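PDB 6B9R: hydroxyethylphosphonate dioxygenase from Streptomyces albus, which catalyses the iron-dependent oxidative cleavage of 2-hydroxyethylphosphonate by dioxygen, giving hydroxymethylphosphonate. Local coordinates for the interface of chains A and B. Sequence-based numbering; all coordinates share one arbitrary frame. Chains: chain A/B, Hydroxyethylphosphonate dioxygenase.

Contact 1: the interface of chains A and B. Residues chain A 422-423, 427, 431, 434, 439, 442-443; chain B 150, 212, 216-217, 220-221, 228.
A:Tyr442 gives a clear case of a ring inserted across a dimer contact and held by its polar tip. It projects from helix 438-443 with CG anti to the backbone N (chi1 168°), which carries the phenol into chain B between B:Leu212 and helix 215-223. The hydroxyl A:Tyr442 OH donates to a lone pair of the main-chain B:Leu212 O at 2.7 Å, and that oxygen lies in the plane of the phenol ring, at its edge. This bond fixes the tip, while aliphatic groups packed round the ring hold its orientation: B:Leu212 CD2 packs obliquely against A:Tyr442 CZ (3.7 Å), B:Leu220 CD1 meets the CE2 edge, and B:Leu150 CD1 touches A:Tyr442 CD1 at 3.6 Å. B:Gln217 runs alongside in the opposite direction, its CG against the ring, its chain bent at chi2 (-78°) and its amide nearly perpendicular to the ring; NE2 then gives a nearly straight bond to A:Tyr442 O at 3.0 Å. Next along the helix, A:Ile443 drives CD1 against B:Leu220 O (3.5 Å) and B:Ala221. Tip to tip, A:Met434 CE meets B:Leu212 CD1 at 3.5 Å. This largely apolar contact joins the C-terminal helices of one chain to the helices of the other, and through B:Leu150, next to iron ligand B:His149, it probably also buttresses the neighbourhood of the active site.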
ATOM      1  N   SER A 422       2.752  -2.642   5.771  1.00 16.67           N
ATOM      2  CA  SER A 422       2.668  -2.461   4.329  1.00 17.53           C
ATOM      3  C   SER A 422       2.321  -3.752   3.597  1.00 23.57           C
ATOM      4  O   SER A 422       1.927  -3.692   2.430  1.00 23.38           O
ATOM      5  CB  SER A 422       3.984  -1.889   3.810  1.00 18.83           C
ATOM      6  OG  SER A 422       4.251  -0.648   4.441  1.00 25.44           O
ATOM      7  N   ALA A 423       2.457  -4.916   4.239  1.00 18.43           N
ATOM      8  CA  ALA A 423       1.999  -6.167   3.630  1.00 22.32           C
ATOM      9  C   ALA A 423       0.499  -6.281   3.902  1.00 21.45           C
ATOM     10  O   ALA A 423       0.041  -6.893   4.871  1.00 20.38           O
ATOM     11  CB  ALA A 423       2.781  -7.361   4.161  1.00 24.45           C
ATOM     12  N   VAL A 427      -1.217  -7.423  -0.992  1.00 19.53           N
ATOM     13  CA  VAL A 427       0.163  -7.907  -1.085  1.00 18.27           C
ATOM     14  C   VAL A 427       0.224  -9.396  -0.762  1.00 18.79           C
ATOM     15  O   VAL A 427       0.882 -10.178  -1.453  1.00 19.18           O
ATOM     16  CB  VAL A 427       1.088  -7.099  -0.152  1.00 18.61           C
ATOM     17  CG1 VAL A 427       2.476  -7.762  -0.079  1.00 18.31           C
ATOM     18  CG2 VAL A 427       1.218  -5.642  -0.617  1.00 19.57           C
ATOM     19  N   LEU A 431       1.725 -12.374  -2.986  1.00 25.57           N
ATOM     20  CA  LEU A 431       2.728 -13.344  -2.544  1.00 24.39           C
ATOM     21  C   LEU A 431       2.245 -14.773  -2.754  1.00 30.56           C
ATOM     22  O   LEU A 431       3.025 -15.647  -3.149  1.00 24.25           O
ATOM     23  CB  LEU A 431       3.083 -13.129  -1.070  1.00 21.11           C
ATOM     24  CG  LEU A 431       3.851 -11.869  -0.662  1.00 20.03           C
ATOM     25  CD1 LEU A 431       3.885 -11.764   0.856  1.00 23.28           C
ATOM     26  CD2 LEU A 431       5.267 -11.862  -1.249  1.00 20.23           C
ATOM     27  N   MET A 434       2.623 -15.995  -6.477  1.00 31.96           N
ATOM     28  CA  MET A 434       3.949 -16.111  -7.069  1.00 36.14           C
ATOM     29  C   MET A 434       4.346 -17.572  -7.256  1.00 30.94           C
ATOM     30  O   MET A 434       3.999 -18.423  -6.439  1.00 28.69           O
ATOM     31  CB  MET A 434       4.988 -15.438  -6.182  1.00 35.69           C
ATOM     32  CG  MET A 434       5.017 -13.951  -6.289  1.00 34.37           C
ATOM     33  SD  MET A 434       6.340 -13.340  -5.242  1.00 33.18           S
ATOM     34  CE  MET A 434       6.187 -11.584  -5.537  1.00 36.58           C
ATOM     35  N   ILE A 439       9.533 -15.776  -4.125  1.00 28.99           N
ATOM     36  CA  ILE A 439       9.524 -14.876  -2.976  1.00 29.06           C
ATOM     37  C   ILE A 439      10.947 -14.477  -2.606  1.00 22.32           C
ATOM     38  O   ILE A 439      11.218 -13.318  -2.272  1.00 21.82           O
ATOM     39  CB  ILE A 439       8.765 -15.525  -1.798  1.00 30.91           C
ATOM     40  CG1 ILE A 439       7.255 -15.439  -2.042  1.00 25.79           C
ATOM     41  CG2 ILE A 439       9.130 -14.873  -0.466  1.00 28.94           C
ATOM     42  CD1 ILE A 439       6.410 -16.151  -0.987  1.00 32.41           C
ATOM     43  N   TYR A 442      11.990 -11.719  -4.895  1.00 24.37           N
ATOM     44  CA  TYR A 442      11.253 -10.513  -4.526  1.00 23.76           C
ATOM     45  C   TYR A 442      11.911  -9.828  -3.339  1.00 21.87           C
ATOM     46  O   TYR A 442      12.083  -8.604  -3.334  1.00 23.48           O
ATOM     47  CB  TYR A 442       9.798 -10.877  -4.227  1.00 20.72           C
ATOM     48  CG  TYR A 442       8.983  -9.788  -3.556  1.00 20.08           C
ATOM     49  CD1 TYR A 442       8.737  -8.583  -4.194  1.00 21.13           C
ATOM     50  CD2 TYR A 442       8.456  -9.979  -2.283  1.00 21.04           C
ATOM     51  CE1 TYR A 442       7.975  -7.585  -3.583  1.00 20.16           C
ATOM     52  CE2 TYR A 442       7.698  -8.996  -1.666  1.00 22.27           C
ATOM     53  CZ  TYR A 442       7.458  -7.799  -2.324  1.00 18.99           C
ATOM     54  OH  TYR A 442       6.700  -6.819  -1.697  1.00 21.16           O
ATOM     55  N   ILE A 443      12.332 -10.616  -2.347  1.00 20.88           N
ATOM     56  CA  ILE A 443      13.027 -10.080  -1.178  1.00 20.71           C
ATOM     57  C   ILE A 443      14.366  -9.473  -1.573  1.00 22.22           C
ATOM     58  O   ILE A 443      14.752  -8.402  -1.088  1.00 26.03           O
ATOM     59  CB  ILE A 443      13.209 -11.188  -0.120  1.00 28.21           C
ATOM     60  CG1 ILE A 443      11.871 -11.496   0.553  1.00 37.12           C
ATOM     61  CG2 ILE A 443      14.258 -10.794   0.913  1.00 32.14           C
ATOM     62  CD1 ILE A 443      11.104 -10.261   0.945  1.00 36.29           C
TER
ATOM     63  N   LEU B 150      10.267  -9.325 -11.713  1.00 20.22           N
ATOM     64  CA  LEU B 150       9.341  -8.957 -10.644  1.00 22.24           C
ATOM     65  C   LEU B 150       8.044  -8.358 -11.179  1.00 22.21           C
ATOM     66  O   LEU B 150       6.961  -8.666 -10.669  1.00 21.34           O
ATOM     67  CB  LEU B 150      10.016  -7.976  -9.690  1.00 31.84           C
ATOM     68  CG  LEU B 150       9.101  -7.203  -8.739  1.00 38.02           C
ATOM     69  CD1 LEU B 150       8.427  -8.123  -7.731  1.00 36.03           C
ATOM     70  CD2 LEU B 150       9.880  -6.095  -8.044  1.00 41.67           C
ATOM     71  N   LEU B 212       3.094  -4.955  -4.634  1.00 30.87           N
ATOM     72  CA  LEU B 212       4.366  -5.552  -4.234  1.00 31.63           C
ATOM     73  C   LEU B 212       5.509  -4.545  -4.162  1.00 25.36           C
ATOM     74  O   LEU B 212       6.378  -4.661  -3.291  1.00 22.06           O
ATOM     75  CB  LEU B 212       4.740  -6.662  -5.211  1.00 27.65           C
ATOM     76  CG  LEU B 212       3.887  -7.915  -5.114  1.00 25.28           C
ATOM     77  CD1 LEU B 212       4.179  -8.802  -6.319  1.00 25.51           C
ATOM     78  CD2 LEU B 212       4.179  -8.644  -3.799  1.00 20.83           C
ATOM     79  N   ALA B 216       5.889  -2.236   0.720  1.00 16.50           N
ATOM     80  CA  ALA B 216       5.716  -3.624   1.135  1.00 16.61           C
ATOM     81  C   ALA B 216       7.004  -4.413   0.927  1.00 20.07           C
ATOM     82  O   ALA B 216       7.425  -5.170   1.811  1.00 16.78           O
ATOM     83  CB  ALA B 216       4.539  -4.259   0.382  1.00 16.46           C
ATOM     84  N   GLN B 217       7.679  -4.196  -0.212  1.00 17.25           N
ATOM     85  CA  GLN B 217       8.955  -4.864  -0.450  1.00 16.17           C
ATOM     86  C   GLN B 217       9.974  -4.480   0.607  1.00 16.71           C
ATOM     87  O   GLN B 217      10.748  -5.328   1.074  1.00 16.83           O
ATOM     88  CB  GLN B 217       9.494  -4.509  -1.840  1.00 18.50           C
ATOM     89  CG  GLN B 217      10.635  -5.432  -2.343  1.00 16.84           C
ATOM     90  CD  GLN B 217      12.005  -5.144  -1.733  1.00 19.65           C
ATOM     91  OE1 GLN B 217      12.271  -4.049  -1.228  1.00 16.75           O
ATOM     92  NE2 GLN B 217      12.889  -6.146  -1.773  1.00 22.08           N
ATOM     93  N   LEU B 220       8.968  -6.319   3.998  1.00 17.52           N
ATOM     94  CA  LEU B 220       9.117  -7.764   3.892  1.00 19.72           C
ATOM     95  C   LEU B 220      10.588  -8.160   3.773  1.00 20.59           C
ATOM     96  O   LEU B 220      11.008  -9.187   4.325  1.00 18.03           O
ATOM     97  CB  LEU B 220       8.295  -8.285   2.704  1.00 17.60           C
ATOM     98  CG  LEU B 220       6.782  -8.135   2.907  1.00 17.26           C
ATOM     99  CD1 LEU B 220       5.983  -8.491   1.660  1.00 17.67           C
ATOM    100  CD2 LEU B 220       6.326  -9.003   4.089  1.00 17.94           C
ATOM    101  N   ALA B 221      11.391  -7.347   3.075  1.00 17.32           N
ATOM    102  CA  ALA B 221      12.813  -7.662   2.940  1.00 17.38           C
ATOM    103  C   ALA B 221      13.516  -7.670   4.297  1.00 18.64           C
ATOM    104  O   ALA B 221      14.438  -8.468   4.513  1.00 18.99           O
ATOM    105  CB  ALA B 221      13.488  -6.676   1.974  1.00 17.07           C
ATOM    106  N   THR B 228       8.065 -13.818   5.257  1.00 18.05           N
ATOM    107  CA  THR B 228       7.321 -13.364   4.085  1.00 16.76           C
ATOM    108  C   THR B 228       6.496 -14.502   3.494  1.00 16.47           C
ATOM    109  O   THR B 228       5.305 -14.330   3.201  1.00 17.39           O
ATOM    110  CB  THR B 228       8.280 -12.773   3.043  1.00 19.78           C
ATOM    111  OG1 THR B 228       8.904 -11.596   3.581  1.00 19.84           O
ATOM    112  CG2 THR B 228       7.521 -12.381   1.794  1.00 15.56           C
TER

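Contact 2: the interface of chains A and B. Residues chain A 250-252; chain B 318-321, 330, 358-359.
The carbonyl O of A:Leu250 is the best-held polar atom here: one hydrogen bond, from B:Trp318 NE1, grips it, and carbons of B:Tyr320 and B:Phe330 close in on it by van der Waals contact. The indole NE1 of B:Trp318 donates to A:Leu250 O at 3.0 Å, with 159° at the hydrogen, on a lone pair and almost exactly in the indole plane. From other sides, B:Tyr320 CD2 (3.3 Å from A:Leu250 O) and B:Phe330 CD2 pack against the carbonyl and help enclose it. The indole is itself positioned by a second shell, for B:Phe330 CB sits over the centre of one of its faces. The crowded rotamer of B:Trp318 (chi1 63°) turns NE1 toward the partner chain. A:Leu250 has a left-handed backbone (phi 57°), which probably helps its carbonyl and side chain to face the same cluster. Its CB touches B:Phe330 CE2 at 3.6 Å, while the branch carbon CD2 packs against B:Tyr320 CZ at 3.7 Å, with B:Pro359 and B:Leu358 slightly farther away. The leucine side chain crosses those of B:Tyr320 and B:Phe330 at about a right angle. Water also bridges the chains. One molecule, in plane at the edge of the tyrosine ring, links B:Tyr320 OH to A:Thr251 O; another lies 2.6 Å from A:Thr252 OG1 and reaches B:Ser319 O. A:Thr252 CG2 passes alongside B:Tyr320, beside B:Pro321, which follows a cis peptide bond. In the fold, A:Leu250 to A:Thr252 form the turn between helices 238-249 and 253-260 of the Cro/C1-type helix-turn-helix region, docked on strands 317-319 and 328-332 and the loop at B:Leu358 and B:Pro359 of the partner.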
ATOM      1  N   LEU A 250     -14.319   1.944 -17.902  1.00 15.59           N
ATOM      2  CA  LEU A 250     -14.877   2.689 -19.030  1.00 15.92           C
ATOM      3  C   LEU A 250     -16.082   1.955 -19.605  1.00 19.81           C
ATOM      4  O   LEU A 250     -16.293   1.910 -20.816  1.00 18.18           O
ATOM      5  CB  LEU A 250     -13.817   2.948 -20.106  1.00 17.67           C
ATOM      6  CG  LEU A 250     -12.975   4.192 -19.801  1.00 21.66           C
ATOM      7  CD1 LEU A 250     -11.784   4.314 -20.735  1.00 19.26           C
ATOM      8  CD2 LEU A 250     -13.852   5.427 -19.900  1.00 23.29           C
ATOM      9  N   THR A 251     -16.866   1.351 -18.723  1.00 19.87           N
ATOM     10  CA  THR A 251     -18.093   0.708 -19.151  1.00 21.55           C
ATOM     11  C   THR A 251     -19.232   1.710 -18.992  1.00 22.16           C
ATOM     12  O   THR A 251     -19.039   2.843 -18.546  1.00 23.16           O
ATOM     13  CB  THR A 251     -18.343  -0.580 -18.364  1.00 22.92           C
ATOM     14  OG1 THR A 251     -19.432  -1.299 -18.960  1.00 20.46           O
ATOM     15  CG2 THR A 251     -18.696  -0.266 -16.921  1.00 23.18           C
ATOM     16  N   THR A 252     -20.427   1.295 -19.389  1.00 22.81           N
ATOM     17  CA  THR A 252     -21.614   2.132 -19.361  1.00 21.95           C
ATOM     18  C   THR A 252     -22.705   1.370 -18.625  1.00 18.35           C
ATOM     19  O   THR A 252     -22.592   0.165 -18.400  1.00 18.64           O
ATOM     20  CB  THR A 252     -22.078   2.488 -20.779  1.00 23.57           C
ATOM     21  OG1 THR A 252     -22.593   1.311 -21.412  1.00 20.93           O
ATOM     22  CG2 THR A 252     -20.909   3.010 -21.603  1.00 20.97           C
TER
ATOM     23  N   TRP B 318     -17.448  -2.715 -26.975  1.00 22.28           N
ATOM     24  CA  TRP B 318     -18.654  -1.908 -26.784  1.00 23.03           C
ATOM     25  C   TRP B 318     -18.385  -0.463 -27.182  1.00 25.22           C
ATOM     26  O   TRP B 318     -17.235  -0.031 -27.291  1.00 22.65           O
ATOM     27  CB  TRP B 318     -19.183  -1.974 -25.339  1.00 23.02           C
ATOM     28  CG  TRP B 318     -18.256  -1.432 -24.288  1.00 22.01           C
ATOM     29  CD1 TRP B 318     -18.325  -0.212 -23.688  1.00 21.80           C
ATOM     30  CD2 TRP B 318     -17.128  -2.103 -23.709  1.00 21.12           C
ATOM     31  NE1 TRP B 318     -17.305  -0.074 -22.769  1.00 20.83           N
ATOM     32  CE2 TRP B 318     -16.556  -1.222 -22.765  1.00 20.40           C
ATOM     33  CE3 TRP B 318     -16.551  -3.363 -23.891  1.00 20.87           C
ATOM     34  CZ2 TRP B 318     -15.427  -1.562 -22.010  1.00 22.37           C
ATOM     35  CZ3 TRP B 318     -15.421  -3.699 -23.141  1.00 27.33           C
ATOM     36  CH2 TRP B 318     -14.877  -2.800 -22.213  1.00 25.82           C
ATOM     37  N   SER B 319     -19.471   0.280 -27.392  1.00 23.62           N
ATOM     38  CA  SER B 319     -19.400   1.684 -27.774  1.00 23.57           C
ATOM     39  C   SER B 319     -19.442   2.576 -26.541  1.00 23.17           C
ATOM     40  O   SER B 319     -20.043   2.232 -25.520  1.00 25.91           O
ATOM     41  CB  SER B 319     -20.548   2.054 -28.711  1.00 30.49           C
ATOM     42  OG  SER B 319     -20.494   1.305 -29.913  1.00 31.31           O
ATOM     43  N   TYR B 320     -18.784   3.729 -26.643  1.00 22.66           N
ATOM     44  CA  TYR B 320     -18.670   4.667 -25.536  1.00 22.21           C
ATOM     45  C   TYR B 320     -18.871   6.090 -26.049  1.00 22.50           C
ATOM     46  O   TYR B 320     -18.322   6.451 -27.101  1.00 25.84           O
ATOM     47  CB  TYR B 320     -17.303   4.557 -24.848  1.00 23.58           C
ATOM     48  CG  TYR B 320     -17.283   5.185 -23.481  1.00 23.77           C
ATOM     49  CD1 TYR B 320     -16.951   6.524 -23.314  1.00 24.13           C
ATOM     50  CD2 TYR B 320     -17.638   4.447 -22.356  1.00 27.79           C
ATOM     51  CE1 TYR B 320     -16.967   7.112 -22.057  1.00 22.14           C
ATOM     52  CE2 TYR B 320     -17.650   5.021 -21.100  1.00 28.02           C
ATOM     53  CZ  TYR B 320     -17.314   6.349 -20.956  1.00 26.56           C
ATOM     54  OH  TYR B 320     -17.329   6.915 -19.707  1.00 27.30           O
ATOM     55  N   PRO B 321     -19.619   6.939 -25.317  1.00 27.25           N
ATOM     56  CA  PRO B 321     -20.278   6.664 -24.035  1.00 24.17           C
ATOM     57  C   PRO B 321     -21.540   5.826 -24.145  1.00 26.68           C
ATOM     58  O   PRO B 321     -22.165   5.543 -23.119  1.00 25.00           O
ATOM     59  CB  PRO B 321     -20.619   8.070 -23.515  1.00 31.28           C
ATOM     60  CG  PRO B 321     -20.792   8.881 -24.742  1.00 29.02           C
ATOM     61  CD  PRO B 321     -19.736   8.362 -25.688  1.00 28.01           C
ATOM     62  N   PHE B 330     -14.379   0.365 -27.716  1.00 20.83           N
ATOM     63  CA  PHE B 330     -13.420  -0.253 -26.808  1.00 19.19           C
ATOM     64  C   PHE B 330     -13.372  -1.755 -27.034  1.00 21.40           C
ATOM     65  O   PHE B 330     -14.401  -2.389 -27.279  1.00 21.62           O
ATOM     66  CB  PHE B 330     -13.795   0.019 -25.345  1.00 20.94           C
ATOM     67  CG  PHE B 330     -13.701   1.465 -24.946  1.00 22.60           C
ATOM     68  CD1 PHE B 330     -12.718   2.283 -25.475  1.00 28.25           C
ATOM     69  CD2 PHE B 330     -14.593   2.002 -24.038  1.00 22.08           C
ATOM     70  CE1 PHE B 330     -12.628   3.613 -25.106  1.00 26.95           C
ATOM     71  CE2 PHE B 330     -14.502   3.334 -23.665  1.00 20.26           C
ATOM     72  CZ  PHE B 330     -13.529   4.137 -24.204  1.00 21.21           C
ATOM     73  N   LEU B 358     -13.559  11.495 -21.420  1.00 21.77           N
ATOM     74  CA  LEU B 358     -13.539  10.303 -20.584  1.00 21.69           C
ATOM     75  C   LEU B 358     -13.580  10.713 -19.117  1.00 28.04           C
ATOM     76  O   LEU B 358     -12.822  11.605 -18.711  1.00 29.67           O
ATOM     77  CB  LEU B 358     -12.290   9.472 -20.858  1.00 21.64           C
ATOM     78  CG  LEU B 358     -12.047   8.964 -22.283  1.00 29.02           C
ATOM     79  CD1 LEU B 358     -10.788   8.114 -22.340  1.00 32.43           C
ATOM     80  CD2 LEU B 358     -13.255   8.173 -22.807  1.00 32.15           C
ATOM     81  N   PRO B 359     -14.424  10.086 -18.297  1.00 25.37           N
ATOM     82  CA  PRO B 359     -14.511  10.479 -16.895  1.00 24.65           C
ATOM     83  C   PRO B 359     -13.164  10.284 -16.206  1.00 23.56           C
ATOM     84  O   PRO B 359     -12.383   9.404 -16.595  1.00 23.45           O
ATOM     85  CB  PRO B 359     -15.564   9.524 -16.318  1.00 26.44           C
ATOM     86  CG  PRO B 359     -16.231   8.909 -17.474  1.00 26.51           C
ATOM     87  CD  PRO B 359     -15.265   8.918 -18.598  1.00 21.18           C
TER
HETATM   88  O   HOH W   1     -17.388   5.026 -17.704  1.00 20.59           O
HETATM   89  O   HOH W   2     -22.146   1.111 -23.998  1.00 20.65           O

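About 35 Å separates the centres of contact 1 and contact 2, and they have no residue in common. They use different parts of each chain: contact 1 pairs the C-terminal helices 425-433 and 438-443 with helices 215-223 and 225-230, whereas contact 2 sets an inter-helix turn on a strand-rich surface. Because the interface is two-fold symmetric, each has a twin with the chains exchanged, so the two copies embrace each other at several separated places. Such spacing would resist rocking between subunits and suggests a genuine dimer, although the crystal structure alone does not show the state in solution.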